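PDB 3R87: putative uncharacterized protein from Photobacterium profundum, which probably acts as a hot-dog-fold thioesterase of the 4-hydroxybenzoyl-CoA thioesterase family, hydrolysing acyl thioesters. Local coordinates for residues 5-10 with 80-85; 91-96 with 107-112. All blocks are in the same frame, centred on the assembly; numbering follows the deposited sequence. Where two conformers were deposited one is given.

Contact 1 (5-10 with 80-85)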
# COMPACT_ATOMS: atom_id res chain seq x y z
N LYS A 5 7.65 -27.80 10.90
CA LYS A 5 6.41 -28.08 10.20
C LYS A 5 5.96 -26.87 9.33
O LYS A 5 6.45 -25.74 9.53
CB LYS A 5 5.30 -28.44 11.15
CG LYS A 5 4.89 -27.24 12.03
CD LYS A 5 3.69 -27.62 12.94
CE LYS A 5 3.27 -26.45 13.83
NZ LYS A 5 2.14 -26.79 14.82
N ILE A 6 5.02 -27.13 8.45
CA ILE A 6 4.38 -26.10 7.66
C ILE A 6 3.24 -25.47 8.45
O ILE A 6 2.38 -26.15 8.97
CB ILE A 6 3.94 -26.62 6.31
CG1 ILE A 6 5.16 -27.09 5.49
CG2 ILE A 6 3.09 -25.60 5.58
CD1 ILE A 6 4.85 -27.76 4.15
N TYR A 7 3.27 -24.16 8.57
CA TYR A 7 2.20 -23.34 9.15
C TYR A 7 1.34 -22.80 8.02
O TYR A 7 1.86 -22.52 6.93
CB TYR A 7 2.79 -22.17 9.95
CG TYR A 7 3.59 -22.63 11.14
CD1 TYR A 7 3.01 -22.67 12.41
CD2 TYR A 7 4.91 -23.02 11.04
CE1 TYR A 7 3.76 -23.12 13.51
CE2 TYR A 7 5.67 -23.48 12.14
CZ TYR A 7 5.08 -23.50 13.35
OH TYR A 7 5.80 -23.95 14.43
N HIS A 8 0.07 -22.60 8.27
CA HIS A 8 -0.89 -22.14 7.30
C HIS A 8 -1.51 -20.83 7.76
O HIS A 8 -1.93 -20.73 8.92
CB HIS A 8 -2.00 -23.20 7.12
CG HIS A 8 -1.51 -24.50 6.61
ND1 HIS A 8 -1.57 -24.84 5.30
CD2 HIS A 8 -0.94 -25.56 7.27
CE1 HIS A 8 -1.04 -26.07 5.13
NE2 HIS A 8 -0.65 -26.50 6.31
N HIS A 9 -1.64 -19.86 6.85
CA HIS A 9 -2.27 -18.57 7.16
C HIS A 9 -3.04 -18.14 5.97
O HIS A 9 -2.49 -17.99 4.90
CB HIS A 9 -1.15 -17.53 7.48
CG HIS A 9 -1.70 -16.13 7.67
ND1 HIS A 9 -2.55 -15.83 8.69
CD2 HIS A 9 -1.60 -14.98 6.90
CE1 HIS A 9 -2.96 -14.56 8.55
NE2 HIS A 9 -2.34 -14.00 7.51
N PRO A 10 -4.35 -17.94 6.10
CA PRO A 10 -5.16 -17.56 4.94
C PRO A 10 -5.00 -16.09 4.61
O PRO A 10 -4.89 -15.26 5.51
CB PRO A 10 -6.59 -17.85 5.38
CG PRO A 10 -6.53 -17.70 6.90
CD PRO A 10 -5.20 -18.11 7.33
N THR A 80 4.23 -21.64 5.48
CA THR A 80 5.49 -21.15 6.00
C THR A 80 6.19 -22.21 6.83
O THR A 80 5.56 -22.85 7.68
CB THR A 80 5.22 -19.93 6.92
OG1 THR A 80 4.62 -18.89 6.15
CG2 THR A 80 6.46 -19.39 7.59
N SER A 81 7.48 -22.35 6.65
CA SER A 81 8.31 -23.09 7.58
C SER A 81 9.56 -22.28 7.88
O SER A 81 9.90 -21.34 7.15
CB SER A 81 8.69 -24.48 7.04
OG SER A 81 9.46 -24.33 5.90
N PHE A 82 10.25 -22.60 8.97
CA PHE A 82 11.47 -21.93 9.38
C PHE A 82 12.50 -22.89 9.78
O PHE A 82 12.22 -24.03 10.23
CB PHE A 82 11.26 -20.86 10.53
CG PHE A 82 10.85 -21.45 11.82
CD1 PHE A 82 9.48 -21.61 12.21
CD2 PHE A 82 11.85 -21.88 12.73
CE1 PHE A 82 9.14 -22.17 13.42
CE2 PHE A 82 11.44 -22.48 13.92
CZ PHE A 82 10.07 -22.60 14.30
N THR A 83 13.76 -22.46 9.67
CA THR A 83 14.88 -23.18 10.22
C THR A 83 15.82 -22.12 10.82
O THR A 83 16.01 -21.05 10.33
CB THR A 83 15.62 -23.92 9.12
OG1 THR A 83 16.45 -23.09 8.43
CG2 THR A 83 14.70 -24.43 8.00
N LEU A 84 16.39 -22.47 11.92
CA LEU A 84 17.36 -21.58 12.60
C LEU A 84 18.71 -21.77 11.95
O LEU A 84 19.10 -22.91 11.68
CB LEU A 84 17.38 -21.87 14.12
CG LEU A 84 15.94 -22.05 14.67
CD1 LEU A 84 15.77 -22.65 16.08
CD2 LEU A 84 15.24 -20.62 14.55
N ASP A 85 19.49 -20.73 11.76
CA ASP A 85 20.78 -20.87 11.13
C ASP A 85 21.79 -20.11 12.04
O ASP A 85 22.14 -18.98 11.76
CB ASP A 85 20.66 -20.26 9.72
CG ASP A 85 21.97 -20.26 8.95
OD1 ASP A 85 22.16 -19.38 8.04
OD2 ASP A 85 22.79 -21.15 9.22
O HOH W 1 2.10 -19.37 6.94
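Tyr7 and Thr80 hold the N-terminal strand to the sheet through a reciprocal pair of backbone bonds. The amide of Tyr7 donates a hydrogen bond to the carbonyl O of Thr80, N to O 2.8 Å and almost perfectly straight at 179°. The amide of Thr80 answers with a bond to the carbonyl of Tyr7, N to O 2.9 Å, more bent at 158°. Each residue thus satisfies the other's N-H and C=O, as expected of an antiparallel hydrogen-bonded pair. Two of these polar atoms carry more than one partner. Thr80 O also receives a CA-H...O contact from Ile6 CA at 3.5 Å, and the same oxygen lies at the edge of the Tyr7 ring, near its plane, 3.4 Å from CD2. Tyr7 O takes a weak bond from a water, which sits 2.7 Å from Thr80 OG1. The water closes a small loop from Tyr7 O to Thr80 OG1, and that hydroxyl is also bonded to Gln94 NE2 on strand 89-97.

The apolar part is small. Tyr7 CG is anti to its carbonyl carbon, chi1 -64°, which puts it beside the backbone N. The Tyr7 and Phe82 side chains cross obliquely: CE2 and OH of Tyr7 each approach Phe82 CE1 at 3.9 Å, the hydroxyl arriving at the edge of the phenylalanine ring. Val40 of helix 28-41 touches both aromatic side chains. Ser81 CB rests 3.6 Å from Lys5 O, where the chain is still a loop. Beyond Lys5, Phe82 N is bonded to Ser4 OG; at the other end a backbone bond joins His9 with Ile78. The arrangement is an antiparallel pairing of the first strand, 7-12, with strand 75-85, in the curved sheet that wraps a long helix in the hot-dog fold.

Contact 2 (91-96 with 107-112)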
# COMPACT_ATOMS: atom_id res chain seq x y z
N LEU A 91 15.93 -18.66 8.74
CA LEU A 91 15.57 -18.88 7.39
C LEU A 91 14.12 -19.28 7.27
O LEU A 91 13.68 -20.18 8.03
CB LEU A 91 16.48 -19.98 6.77
CG LEU A 91 17.91 -19.83 7.09
CD1 LEU A 91 18.67 -21.02 6.50
CD2 LEU A 91 18.42 -18.45 6.56
N TRP A 92 13.39 -18.67 6.40
CA TRP A 92 11.98 -18.93 6.20
C TRP A 92 11.76 -19.38 4.78
O TRP A 92 12.30 -18.78 3.83
CB TRP A 92 11.15 -17.70 6.50
CG TRP A 92 11.29 -17.13 7.87
CD1 TRP A 92 12.23 -16.26 8.32
CD2 TRP A 92 10.41 -17.36 8.99
NE1 TRP A 92 11.98 -15.96 9.63
CE2 TRP A 92 10.87 -16.60 10.07
CE3 TRP A 92 9.22 -18.10 9.15
CZ2 TRP A 92 10.20 -16.55 11.31
CZ3 TRP A 92 8.57 -18.06 10.36
CH2 TRP A 92 9.07 -17.33 11.42
N ARG A 93 10.96 -20.43 4.59
CA ARG A 93 10.44 -20.82 3.30
C ARG A 93 8.96 -20.47 3.32
O ARG A 93 8.24 -20.96 4.20
CB ARG A 93 10.64 -22.32 3.05
CG ARG A 93 9.98 -22.81 1.79
CD ARG A 93 10.66 -22.28 0.56
NE ARG A 93 10.16 -22.94 -0.63
CZ ARG A 93 10.91 -23.23 -1.68
NH1 ARG A 93 12.18 -22.77 -1.82
NH2 ARG A 93 10.33 -23.91 -2.65
N GLN A 94 8.48 -19.66 2.37
CA GLN A 94 7.12 -19.22 2.36
C GLN A 94 6.56 -19.36 0.98
O GLN A 94 7.24 -19.05 -0.02
CB GLN A 94 6.97 -17.79 2.91
CG GLN A 94 7.59 -17.66 4.28
CD GLN A 94 7.23 -16.37 4.95
OE1 GLN A 94 8.01 -15.40 4.91
NE2 GLN A 94 6.04 -16.30 5.52
N GLU A 95 5.31 -19.82 0.86
CA GLU A 95 4.71 -20.06 -0.41
C GLU A 95 3.26 -19.63 -0.41
O GLU A 95 2.54 -19.83 0.56
CB GLU A 95 4.76 -21.56 -0.79
CG GLU A 95 6.22 -22.07 -0.81
CD GLU A 95 6.38 -23.50 -1.21
OE1 GLU A 95 5.35 -24.21 -1.43
OE2 GLU A 95 7.55 -23.95 -1.31
N VAL A 96 2.81 -19.03 -1.52
CA VAL A 96 1.39 -18.72 -1.72
C VAL A 96 0.77 -19.79 -2.57
O VAL A 96 1.23 -20.05 -3.69
CB VAL A 96 1.25 -17.37 -2.49
CG1 VAL A 96 -0.22 -17.09 -2.75
CG2 VAL A 96 1.97 -16.24 -1.81
N ILE A 107 6.86 -18.27 -4.43
CA ILE A 107 7.82 -18.88 -3.50
C ILE A 107 8.75 -17.81 -3.00
O ILE A 107 9.30 -17.05 -3.82
CB ILE A 107 8.59 -20.00 -4.18
CG1 ILE A 107 7.66 -21.13 -4.61
CG2 ILE A 107 9.74 -20.49 -3.23
CD1 ILE A 107 8.27 -22.14 -5.58
N GLY A 108 9.04 -17.80 -1.71
CA GLY A 108 10.06 -16.94 -1.13
C GLY A 108 10.96 -17.72 -0.21
O GLY A 108 10.49 -18.51 0.64
N ASP A 109 12.26 -17.49 -0.34
CA ASP A 109 13.26 -17.89 0.63
C ASP A 109 13.74 -16.63 1.31
O ASP A 109 14.32 -15.73 0.64
CB ASP A 109 14.45 -18.60 -0.05
CG ASP A 109 14.09 -19.86 -0.77
OD1 ASP A 109 13.45 -20.70 -0.15
OD2 ASP A 109 14.51 -20.03 -1.97
N ILE A 110 13.45 -16.47 2.59
CA ILE A 110 13.66 -15.24 3.33
C ILE A 110 14.64 -15.45 4.43
O ILE A 110 14.58 -16.46 5.15
CB ILE A 110 12.33 -14.68 3.86
CG1 ILE A 110 11.54 -13.88 2.81
CG2 ILE A 110 12.59 -13.81 5.08
CD1 ILE A 110 11.17 -14.28 1.82
N GLU A 111 15.60 -14.57 4.60
CA GLU A 111 16.53 -14.59 5.71
C GLU A 111 16.25 -13.42 6.60
O GLU A 111 16.25 -12.26 6.12
CB GLU A 111 17.97 -14.52 5.24
CG GLU A 111 18.36 -15.55 4.31
CD GLU A 111 19.87 -15.61 4.05
OE1 GLU A 111 20.67 -14.73 4.53
OE2 GLU A 111 20.25 -16.52 3.27
N MET A 112 16.04 -13.66 7.87
CA MET A 112 15.63 -12.69 8.85
C MET A 112 16.75 -12.52 9.90
O MET A 112 17.32 -13.53 10.33
CB MET A 112 14.39 -13.30 9.56
CG MET A 112 13.78 -12.45 10.63
SD MET A 112 12.37 -13.11 11.49
CE MET A 112 12.90 -14.22 12.58
O HOH W 2 14.06 -20.93 2.55
O HOH W 3 14.70 -22.38 -3.34
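Trp92 meets Met112 and Ile110 on the buried, tightly packed side of the 89-97/106-115 hairpin. The indole NE1 makes a weak bond to Met112 SD, 3.4 Å away, with the sulfur oblique to the ring; Met112 CE lies in the ring plane at its edge, 3.8 Å from CZ2. This Met-aromatic contact is joined by Ile110 CG2, 4.1 Å from Trp92 CD1. Beside it Gly108 sits opposite Gln94, whose amide group is bonded to Arg37, Phe33 and Thr80. Helix 28-41 packs on Trp92, Gln94 and Val96.

The opposite face, carrying Leu91, Arg93, Glu95, Ile107, Asp109 and Glu111, is partly exposed and rich in charged groups. Arg93, its chain bent at chi2 (70°), has its guanidinium orientation fixed by Glu95 OE2 and Asp109 OD1, in plane at its edge. NE and NH2 both grip Glu95 OE2 side-on, the NE bond measuring 2.9 Å. NH1 bonds Asp109 OD1 at 2.9 Å across the strands, the Asp109 carboxylate itself turned 40° from the guanidinium. Ile107 CG2 lies over the guanidinium's centre, 3.4 Å from CZ. A water accepts from Arg93 NH1 and donates to Asp109 OD2; a second lies near both Trp92 O and Asp109 OD1. Further along, Leu91 CD2 lies 3.7 Å from Glu111 CG, whose carboxylate is paired with Lys89.

Between the two strands run four backbone bonds, Trp92 with Ile110 and Gln94 with Gly108, each reciprocal. This ladder is that of an antiparallel beta hairpin, its largely apolar face, with Gln94 as polar member, against the long helix of the hot-dog fold.

How the contacts relate
Contacts 1 and 2 lie side by side in one antiparallel sheet, their centres 8 Å apart. Strand 75-85 supplies half of contact 1 and neighbours strand 89-97, which supplies half of contact 2, so four strands follow in order: 7-12, 75-85, 89-97 and 106-115. Probable backbone hydrogen bonds stitch the inner two, Thr83 N to Leu91 O at 2.8 Å and Ser81 O to Arg93 N at 2.9 Å. On the helix-facing side Thr80 CG2 packs 3.4 Å from Trp92 CE3, and the Phe82 and Trp92 rings meet. Both contacts lie away from the magnesium-binding residues His53 and Asp127, within the sheet rather than at that site.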